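Local coordinates for glycosyl hydrolases family 2, sugar binding domain protein (Bacteroides uniformis str. 3978 T3 ii, PDB 6D1P) that is a gut bacterial beta-glucuronidase of glycoside hydrolase family 2, which probably hydrolyses O-glycosyl bonds to release glucuronic acid from its conjugates, at residues A[246-251]-A[272-277]; A[354-359]-A[611-616]; A[487-490]-A[496-499]. One frame throughout, in Å; residues are numbered along the deposited sequence.

Contact 1 (A[246-251]-A[272-277])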
loop_
_atom_site.group_PDB
_atom_site.type_symbol
_atom_site.label_atom_id
_atom_site.label_comp_id
_atom_site.label_asym_id
_atom_site.label_seq_id
_atom_site.Cartn_x
_atom_site.Cartn_y
_atom_site.Cartn_z
ATOM N N PHE A 246 -17.304 -37.572 -31.714
ATOM C CA PHE A 246 -16.732 -38.800 -31.175
ATOM C C PHE A 246 -17.417 -39.205 -29.878
ATOM O O PHE A 246 -17.754 -38.355 -29.054
ATOM C CB PHE A 246 -15.236 -38.639 -30.925
ATOM C CG PHE A 246 -14.455 -38.301 -32.157
ATOM C CD1 PHE A 246 -13.947 -39.307 -32.968
ATOM C CD2 PHE A 246 -14.230 -36.976 -32.510
ATOM C CE1 PHE A 246 -13.224 -38.995 -34.107
ATOM C CE2 PHE A 246 -13.514 -36.658 -33.646
ATOM C CZ PHE A 246 -13.006 -37.668 -34.447
ATOM N N SER A 247 -17.595 -40.514 -29.698
ATOM C CA SER A 247 -18.223 -41.063 -28.504
ATOM C C SER A 247 -17.315 -40.870 -27.296
ATOM O O SER A 247 -16.145 -40.511 -27.436
ATOM C CB SER A 247 -18.519 -42.545 -28.702
ATOM O OG SER A 247 -17.333 -43.312 -28.553
ATOM N N PRO A 248 -17.831 -41.101 -26.075
ATOM C CA PRO A 248 -16.958 -41.073 -24.889
ATOM C C PRO A 248 -15.869 -42.137 -24.908
ATOM O O PRO A 248 -15.081 -42.245 -23.959
ATOM C CB PRO A 248 -17.930 -41.292 -23.718
ATOM C CG PRO A 248 -19.273 -41.556 -24.327
ATOM C CD PRO A 248 -19.258 -41.035 -25.716
ATOM N N GLU A 249 -15.808 -42.922 -25.987
ATOM C CA GLU A 249 -14.767 -43.921 -26.189
ATOM C C GLU A 249 -13.797 -43.563 -27.303
ATOM O O GLU A 249 -12.833 -44.299 -27.528
ATOM C CB GLU A 249 -15.401 -45.275 -26.496
ATOM C CG GLU A 249 -16.734 -45.444 -25.850
ATOM C CD GLU A 249 -16.590 -45.802 -24.408
ATOM O OE1 GLU A 249 -15.430 -45.906 -23.948
ATOM O OE2 GLU A 249 -17.630 -45.995 -23.743
ATOM N N GLY A 250 -14.019 -42.460 -28.003
ATOM C CA GLY A 250 -13.167 -42.083 -29.104
ATOM C C GLY A 250 -13.675 -42.536 -30.445
ATOM O O GLY A 250 -13.059 -42.204 -31.465
ATOM N N LYS A 251 -14.780 -43.275 -30.473
ATOM C CA LYS A 251 -15.312 -43.841 -31.699
ATOM C C LYS A 251 -16.211 -42.820 -32.372
ATOM O O LYS A 251 -17.106 -42.256 -31.736
ATOM C CB LYS A 251 -16.086 -45.132 -31.417
ATOM C CG LYS A 251 -15.204 -46.364 -31.174
ATOM C CD LYS A 251 -14.749 -46.490 -29.720
ATOM C CE LYS A 251 -13.552 -47.438 -29.581
ATOM N NZ LYS A 251 -12.309 -46.788 -30.093
ATOM N N ARG A 272 -30.066 -44.258 -28.052
ATOM C CA ARG A 272 -29.724 -44.426 -26.633
ATOM C C ARG A 272 -28.336 -43.904 -26.264
ATOM O O ARG A 272 -27.468 -44.694 -25.858
ATOM C CB ARG A 272 -29.852 -45.897 -26.204
ATOM C CG ARG A 272 -31.175 -46.222 -25.476
ATOM C CD ARG A 272 -31.115 -47.473 -24.565
ATOM N NE ARG A 272 -30.757 -47.152 -23.176
ATOM C CZ ARG A 272 -30.585 -48.054 -22.204
ATOM N NH1 ARG A 272 -30.737 -49.356 -22.452
ATOM N NH2 ARG A 272 -30.266 -47.650 -20.978
ATOM N N PRO A 273 -28.106 -42.586 -26.358
ATOM C CA PRO A 273 -26.779 -42.030 -26.039
ATOM C C PRO A 273 -26.311 -42.351 -24.625
ATOM O O PRO A 273 -27.106 -42.530 -23.701
ATOM C CB PRO A 273 -26.973 -40.513 -26.217
ATOM C CG PRO A 273 -28.476 -40.296 -26.203
ATOM C CD PRO A 273 -29.042 -41.544 -26.817
ATOM N N GLN A 274 -24.994 -42.436 -24.466
ATOM C CA GLN A 274 -24.420 -42.486 -23.128
ATOM C C GLN A 274 -24.794 -41.219 -22.372
ATOM O O GLN A 274 -24.597 -40.110 -22.869
ATOM C CB GLN A 274 -22.902 -42.618 -23.201
ATOM C CG GLN A 274 -22.400 -43.985 -23.596
ATOM C CD GLN A 274 -21.076 -44.316 -22.928
ATOM O OE1 GLN A 274 -20.036 -44.398 -23.591
ATOM N NE2 GLN A 274 -21.109 -44.507 -21.604
ATOM N N LEU A 275 -25.329 -41.381 -21.173
ATOM C CA LEU A 275 -25.834 -40.249 -20.413
ATOM C C LEU A 275 -24.759 -39.671 -19.495
ATOM O O LEU A 275 -24.064 -40.418 -18.792
ATOM C CB LEU A 275 -27.050 -40.673 -19.598
ATOM C CG LEU A 275 -28.234 -41.151 -20.442
ATOM C CD1 LEU A 275 -29.397 -41.512 -19.535
ATOM C CD2 LEU A 275 -28.644 -40.096 -21.448
ATOM N N TRP A 276 -24.630 -38.340 -19.494
ATOM C CA TRP A 276 -23.800 -37.665 -18.500
ATOM C C TRP A 276 -24.567 -37.509 -17.192
ATOM O O TRP A 276 -25.720 -37.075 -17.181
ATOM C CB TRP A 276 -23.353 -36.293 -19.004
ATOM C CG TRP A 276 -22.342 -35.594 -18.103
ATOM C CD1 TRP A 276 -20.988 -35.565 -18.270
ATOM C CD2 TRP A 276 -22.613 -34.829 -16.911
ATOM N NE1 TRP A 276 -20.397 -34.835 -17.261
ATOM C CE2 TRP A 276 -21.369 -34.371 -16.417
ATOM C CE3 TRP A 276 -23.784 -34.479 -16.224
ATOM C CZ2 TRP A 276 -21.262 -33.585 -15.269
ATOM C CZ3 TRP A 276 -23.678 -33.701 -15.082
ATOM C CH2 TRP A 276 -22.422 -33.257 -14.616
ATOM N N SER A 277 -23.919 -37.853 -16.093
ATOM C CA SER A 277 -24.436 -37.596 -14.758
ATOM C C SER A 277 -23.244 -37.440 -13.828
ATOM O O SER A 277 -22.104 -37.712 -14.218
ATOM C CB SER A 277 -25.351 -38.726 -14.278
ATOM O OG SER A 277 -24.582 -39.857 -13.890
#
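Gln274 and Glu249 each turn CG away from their own carbonyl carbon, Gln274 with chi1 near -75°, and each chain then bends at chi2, -79° in Glu249; this brings amide and carboxylate together beside Pro248. The place is a beta-hairpin tip in the small beta-sandwich domain that precedes the barrel in this family. Strands 240-246 and 252-259 are joined by a type I turn, Ser247 to Gly250, followed by a G1 beta bulge at Gly250, whose phi is positive. Gln274 belongs to the loop leaving strand 263-271.

The carbon packing is the surer part. Pro248 CG lies 3.6 Å from Gln274 CD and 3.9 Å from Gln274 CB, the proline ring and the glutamine chain sliding past each other in opposite directions. At the far end the glutamine crosses Glu249 at about a right angle, with the flat end groups only 12° from parallel. The amide is probably modelled the wrong way round: Gln274 OE1 sits 2.9 Å from Glu249 OE2, an unlikely pairing of two oxygens. Turned over, it would offer an N-H there, and a hydrogen bond may then form. The whole contact is small and lies on the surface. Behind it stands Tyr284, whose OH bonds the backbone N of Gln274 while its side chain touches Pro248 and Pro273.

The hairpin is held from within. Gly250 N bonds Ser247 O at 2.9 Å, and Ser247 N reaches Lys251 O at 2.7 Å, the pairing expected of this turn and bulge. Ser247 also makes an ST turn with Glu249 N, though that nitrogen is less surely placed. A second backbone donor, Lys251 N, approaches Ser247 OG at 3.2 Å.

Contact 2 (A[354-359]-A[611-616])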
loop_
_atom_site.group_PDB
_atom_site.type_symbol
_atom_site.label_atom_id
_atom_site.label_comp_id
_atom_site.label_asym_id
_atom_site.label_seq_id
_atom_site.Cartn_x
_atom_site.Cartn_y
_atom_site.Cartn_z
ATOM N N LYS A 354 -15.035 -33.924 -5.010
ATOM C CA LYS A 354 -15.610 -35.151 -5.552
ATOM C C LYS A 354 -15.465 -36.314 -4.573
ATOM O O LYS A 354 -16.428 -37.040 -4.315
ATOM C CB LYS A 354 -14.951 -35.490 -6.887
ATOM C CG LYS A 354 -15.485 -36.777 -7.502
ATOM C CD LYS A 354 -16.902 -36.597 -8.018
ATOM C CE LYS A 354 -17.468 -37.919 -8.548
ATOM N NZ LYS A 354 -18.696 -37.664 -9.356
ATOM N N GLU A 355 -14.279 -36.465 -3.976
ATOM C CA GLU A 355 -14.039 -37.527 -3.002
ATOM C C GLU A 355 -14.843 -37.357 -1.727
ATOM O O GLU A 355 -14.969 -38.322 -0.967
ATOM C CB GLU A 355 -12.555 -37.583 -2.648
ATOM C CG GLU A 355 -11.737 -38.074 -3.798
ATOM C CD GLU A 355 -10.260 -37.829 -3.623
ATOM O OE1 GLU A 355 -9.840 -37.498 -2.485
ATOM O OE2 GLU A 355 -9.527 -37.953 -4.637
ATOM N N MET A 356 -15.323 -36.142 -1.442
ATOM C CA MET A 356 -16.189 -35.944 -0.290
ATOM C C MET A 356 -17.588 -36.493 -0.561
ATOM O O MET A 356 -18.349 -36.736 0.378
ATOM C CB MET A 356 -16.250 -34.455 0.069
ATOM C CG MET A 356 -16.920 -34.139 1.410
ATOM S SD MET A 356 -17.136 -32.340 1.676
ATOM C CE MET A 356 -17.945 -31.900 0.138
ATOM N N GLY A 357 -17.928 -36.730 -1.822
ATOM C CA GLY A 357 -19.206 -37.301 -2.158
ATOM C C GLY A 357 -20.237 -36.304 -2.605
ATOM O O GLY A 357 -21.394 -36.691 -2.791
ATOM N N ALA A 358 -19.859 -35.033 -2.757
ATOM C CA ALA A 358 -20.722 -34.037 -3.367
ATOM C C ALA A 358 -20.999 -34.399 -4.812
ATOM O O ALA A 358 -20.194 -35.046 -5.476
ATOM C CB ALA A 358 -20.077 -32.643 -3.314
ATOM N N ASN A 359 -22.153 -33.961 -5.306
ATOM C CA ASN A 359 -22.456 -34.093 -6.723
ATOM C C ASN A 359 -22.866 -32.762 -7.338
ATOM O O ASN A 359 -23.265 -32.730 -8.504
ATOM C CB ASN A 359 -23.543 -35.164 -6.968
ATOM C CG ASN A 359 -24.877 -34.861 -6.259
ATOM O OD1 ASN A 359 -25.138 -33.745 -5.801
ATOM N ND2 ASN A 359 -25.739 -35.875 -6.191
ATOM N N TYR A 611 -15.184 -35.198 7.066
ATOM C CA TYR A 611 -15.485 -36.628 7.148
ATOM C C TYR A 611 -16.934 -36.881 7.524
ATOM O O TYR A 611 -17.487 -37.931 7.170
ATOM C CB TYR A 611 -14.544 -37.296 8.157
ATOM C CG TYR A 611 -13.102 -37.023 7.778
ATOM C CD1 TYR A 611 -12.523 -37.703 6.715
ATOM C CD2 TYR A 611 -12.348 -36.041 8.424
ATOM C CE1 TYR A 611 -11.238 -37.448 6.320
ATOM C CE2 TYR A 611 -11.029 -35.775 8.022
ATOM C CZ TYR A 611 -10.496 -36.486 6.963
ATOM O OH TYR A 611 -9.229 -36.287 6.507
ATOM N N VAL A 612 -17.563 -35.947 8.240
ATOM C CA VAL A 612 -18.996 -36.056 8.460
ATOM C C VAL A 612 -19.718 -36.106 7.126
ATOM O O VAL A 612 -20.515 -37.016 6.871
ATOM C CB VAL A 612 -19.499 -34.902 9.335
ATOM C CG1 VAL A 612 -20.996 -34.978 9.457
ATOM C CG2 VAL A 612 -18.824 -34.963 10.700
ATOM N N PHE A 613 -19.405 -35.161 6.231
ATOM C CA PHE A 613 -20.002 -35.189 4.893
ATOM C C PHE A 613 -19.602 -36.447 4.142
ATOM O O PHE A 613 -20.437 -37.069 3.470
ATOM C CB PHE A 613 -19.603 -33.949 4.077
ATOM C CG PHE A 613 -20.418 -32.716 4.405
ATOM C CD1 PHE A 613 -21.692 -32.547 3.878
ATOM C CD2 PHE A 613 -19.922 -31.744 5.258
ATOM C CE1 PHE A 613 -22.452 -31.452 4.192
ATOM C CE2 PHE A 613 -20.682 -30.615 5.571
ATOM C CZ PHE A 613 -21.948 -30.473 5.039
ATOM N N GLN A 614 -18.326 -36.828 4.224
ATOM C CA GLN A 614 -17.858 -37.961 3.437
ATOM C C GLN A 614 -18.564 -39.236 3.873
ATOM O O GLN A 614 -18.992 -40.037 3.033
ATOM C CB GLN A 614 -16.345 -38.111 3.563
ATOM C CG GLN A 614 -15.712 -39.092 2.568
ATOM C CD GLN A 614 -14.184 -39.090 2.648
ATOM O OE1 GLN A 614 -13.605 -39.274 3.725
ATOM N NE2 GLN A 614 -13.530 -38.860 1.505
ATOM N N SER A 615 -18.748 -39.405 5.182
ATOM C CA SER A 615 -19.385 -40.605 5.693
ATOM C C SER A 615 -20.830 -40.727 5.225
ATOM O O SER A 615 -21.350 -41.843 5.162
ATOM C CB SER A 615 -19.325 -40.617 7.216
ATOM O OG SER A 615 -20.152 -39.615 7.752
ATOM N N TYR A 616 -21.481 -39.609 4.885
ATOM C CA TYR A 616 -22.864 -39.625 4.417
ATOM C C TYR A 616 -22.975 -39.684 2.903
ATOM O O TYR A 616 -23.953 -40.220 2.378
ATOM C CB TYR A 616 -23.603 -38.376 4.902
ATOM C CG TYR A 616 -24.282 -38.463 6.251
ATOM C CD1 TYR A 616 -25.591 -38.918 6.358
ATOM C CD2 TYR A 616 -23.639 -38.045 7.410
ATOM C CE1 TYR A 616 -26.235 -38.982 7.588
ATOM C CE2 TYR A 616 -24.276 -38.103 8.649
ATOM C CZ TYR A 616 -25.582 -38.572 8.726
ATOM O OH TYR A 616 -26.248 -38.633 9.936
#
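Gln614 reaches across from helix 609-617 to the last turn of helix 343-356 and bonds the backbone of Glu355, joining two helices of the TIM barrel domain that are far apart in sequence, near where strand 321-329 pairs with strand 572-574 and closes the ring. The hydrogen bond is of ordinary length and nearly straight: Gln614 NE2 to Glu355 O is 2.9 Å, with 176° at the hydrogen. CG stands anti to the backbone N (chi1 -169°) and the chain runs on extended, which carries the amide out to the neighbouring helix. The oxygen lies in the amide plane, but the nitrogen sits above the carbonyl plane, 51° out of it.

A weaker polar contact comes next along the chain. Gln614 CA points its hydrogen at Met356 O, 3.3 Å away, bringing the two backbones close together. Just beyond, Gly357 ends the helix in a Schellman motif, its N bonded to Lys354 O at 2.9 Å.

The apolar part is Met356 beside Phe613, the two side chains running the same way. Met356 CG and SD each come within 3.8 Å of Phe613 CB, and SD lies obliquely to the aromatic ring, 5.1 Å from its centroid, in a Met-aromatic contact. Beyond the contact the same ring stacks on Phe575, and Phe557 meets it obliquely.

Two successive carbonyls at the C-terminal end of helix 343-356 thus receive donors from one residue, Gln614. The partial negative charge of that helix end would probably strengthen both interactions, while the buried Met356 and Phe613 supply the apolar side of the joint.

Contact 3 (A[487-490]-A[496-499])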
loop_
_atom_site.group_PDB
_atom_site.type_symbol
_atom_site.label_atom_id
_atom_site.label_comp_id
_atom_site.label_asym_id
_atom_site.label_seq_id
_atom_site.Cartn_x
_atom_site.Cartn_y
_atom_site.Cartn_z
ATOM N N TYR A 487 -27.459 -18.800 11.894
ATOM C CA TYR A 487 -27.971 -17.445 12.040
ATOM C C TYR A 487 -29.376 -17.398 12.620
ATOM O O TYR A 487 -29.807 -16.325 13.065
ATOM C CB TYR A 487 -27.954 -16.715 10.698
ATOM C CG TYR A 487 -26.580 -16.491 10.116
ATOM C CD1 TYR A 487 -25.617 -15.758 10.814
ATOM C CD2 TYR A 487 -26.251 -16.991 8.855
ATOM C CE1 TYR A 487 -24.359 -15.536 10.271
ATOM C CE2 TYR A 487 -24.995 -16.776 8.306
ATOM C CZ TYR A 487 -24.058 -16.033 9.019
ATOM O OH TYR A 487 -22.813 -15.815 8.497
ATOM N N GLY A 488 -30.096 -18.520 12.622
ATOM C CA GLY A 488 -31.411 -18.552 13.222
ATOM C C GLY A 488 -31.807 -19.875 13.842
ATOM O O GLY A 488 -31.561 -20.931 13.258
ATOM N N ARG A 489 -32.412 -19.816 15.032
ATOM C CA ARG A 489 -33.002 -20.962 15.717
ATOM C C ARG A 489 -31.992 -22.095 15.909
ATOM O O ARG A 489 -30.776 -21.877 15.824
ATOM C CB ARG A 489 -34.241 -21.443 14.948
ATOM C CG ARG A 489 -35.139 -20.285 14.488
ATOM C CD ARG A 489 -36.501 -20.755 13.985
ATOM N NE ARG A 489 -37.179 -21.529 15.015
ATOM C CZ ARG A 489 -38.122 -22.432 14.768
ATOM N NH1 ARG A 489 -38.501 -22.669 13.515
ATOM N NH2 ARG A 489 -38.676 -23.105 15.774
ATOM N N ARG A 490 -32.482 -23.300 16.175
ATOM C CA ARG A 490 -31.628 -24.437 16.477
ATOM C C ARG A 490 -31.445 -25.288 15.226
ATOM O O ARG A 490 -32.246 -25.231 14.289
ATOM C CB ARG A 490 -32.228 -25.257 17.626
ATOM C CG ARG A 490 -32.343 -24.472 18.950
ATOM C CD ARG A 490 -32.986 -25.298 20.081
ATOM N NE ARG A 490 -34.276 -25.857 19.686
ATOM C CZ ARG A 490 -34.601 -27.156 19.705
ATOM N NH1 ARG A 490 -33.737 -28.069 20.136
ATOM N NH2 ARG A 490 -35.819 -27.550 19.305
ATOM N N GLU A 496 -38.323 -28.301 9.792
ATOM C CA GLU A 496 -39.465 -27.395 9.828
ATOM C C GLU A 496 -39.222 -26.177 8.929
ATOM O O GLU A 496 -40.047 -25.862 8.061
ATOM C CB GLU A 496 -39.748 -26.985 11.282
ATOM C CG GLU A 496 -40.884 -25.950 11.464
ATOM C CD GLU A 496 -41.011 -25.412 12.898
ATOM O OE1 GLU A 496 -40.581 -26.099 13.861
ATOM O OE2 GLU A 496 -41.539 -24.286 13.062
ATOM N N MET A 497 -38.058 -25.518 9.086
ATOM C CA MET A 497 -37.714 -24.371 8.241
ATOM C C MET A 497 -37.577 -24.775 6.776
ATOM O O MET A 497 -37.965 -24.018 5.874
ATOM C CB MET A 497 -36.423 -23.727 8.735
ATOM C CG MET A 497 -36.481 -23.307 10.184
ATOM S SD MET A 497 -34.849 -23.159 10.955
ATOM C CE MET A 497 -34.288 -21.532 10.408
ATOM N N GLU A 498 -37.039 -25.967 6.514
ATOM C CA GLU A 498 -36.933 -26.406 5.127
ATOM C C GLU A 498 -38.308 -26.645 4.518
ATOM O O GLU A 498 -38.552 -26.295 3.350
ATOM C CB GLU A 498 -36.091 -27.677 5.033
ATOM C CG GLU A 498 -35.523 -27.947 3.652
ATOM C CD GLU A 498 -34.244 -27.145 3.399
ATOM O OE1 GLU A 498 -34.261 -25.927 3.658
ATOM O OE2 GLU A 498 -33.221 -27.739 2.975
ATOM N N THR A 499 -39.216 -27.250 5.289
ATOM C CA THR A 499 -40.565 -27.492 4.783
ATOM C C THR A 499 -41.294 -26.181 4.526
ATOM O O THR A 499 -41.933 -26.015 3.477
ATOM C CB THR A 499 -41.353 -28.364 5.761
ATOM O OG1 THR A 499 -40.630 -29.571 6.031
ATOM C CG2 THR A 499 -42.676 -28.742 5.159
HETATM O O HOH W 1 -40.770 -25.007 16.573
#
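Arg489 and Glu496 make a salt bridge over the first turn of helix 494-503, direct on one branch and water-mediated on the other. The direct arm is weak: Arg489 NH1 stands 3.5 Å from Glu496 OE2, although its hydrogen aims fairly well, at 158°. The second arm is tighter. A water accepts from Arg489 NH2 at 2.9 Å and donates to Glu496 OE1 at 2.9 Å, closing a ring through both charged groups. The water and the carboxylate carbon lie at the edge of the guanidinium, in its plane, yet the two flat groups are turned 71° against each other, so this is not the coplanar, two-pronged pairing. Glu496 gets there with CG anti to its own N (chi1 176°) and an extended chain; Arg489 bends at chi3 and crosses it at about a right angle.

Beneath the charges, Met497 fills the angle between loop and helix. Its CG packs 3.9 Å from Arg489 NH1, and its bent end brings CE to 4.0 Å from Gly488 O. The same side chain also touches Ala484, earlier in the loop. The loop is tied down separately at Arg490, whose N bonds Asn493 OD1 and whose NH1 pairs with Asp538.

This is local packing of a barrel-domain loop against the helix that follows it, at the surface. With one long direct arm and one through water, the ion pair is probably adaptable and only modestly stabilising, and the positive N-terminal end of the helix would add to the favourable surroundings of the Glu496 carboxylate.

None of the three contacts touches another. Contact 1 belongs to the sandwich domain and contact 2 to the barrel; their centres are 27 Å apart but their nearest atoms only about 6 Å. Pro278, directly after segment 272-277, lies between them: its O takes a weak hydrogen bond from Lys354 NZ and Asn359 touches it. Contact 3, between the halves of contact 2 in sequence, has its centre 23 Å from that of contact 2 and 42 Å from that of contact 1. Its loop follows strand 477-479, at the barrel end where such glycosidases carry their active sites; segment 354-359 instead leads into strand 360-362. The side chain of Met356 is about 13 Å from a bound sodium ion; a thiocyanate, probably from the crystallisation liquor, lies about 4 Å from Gly488.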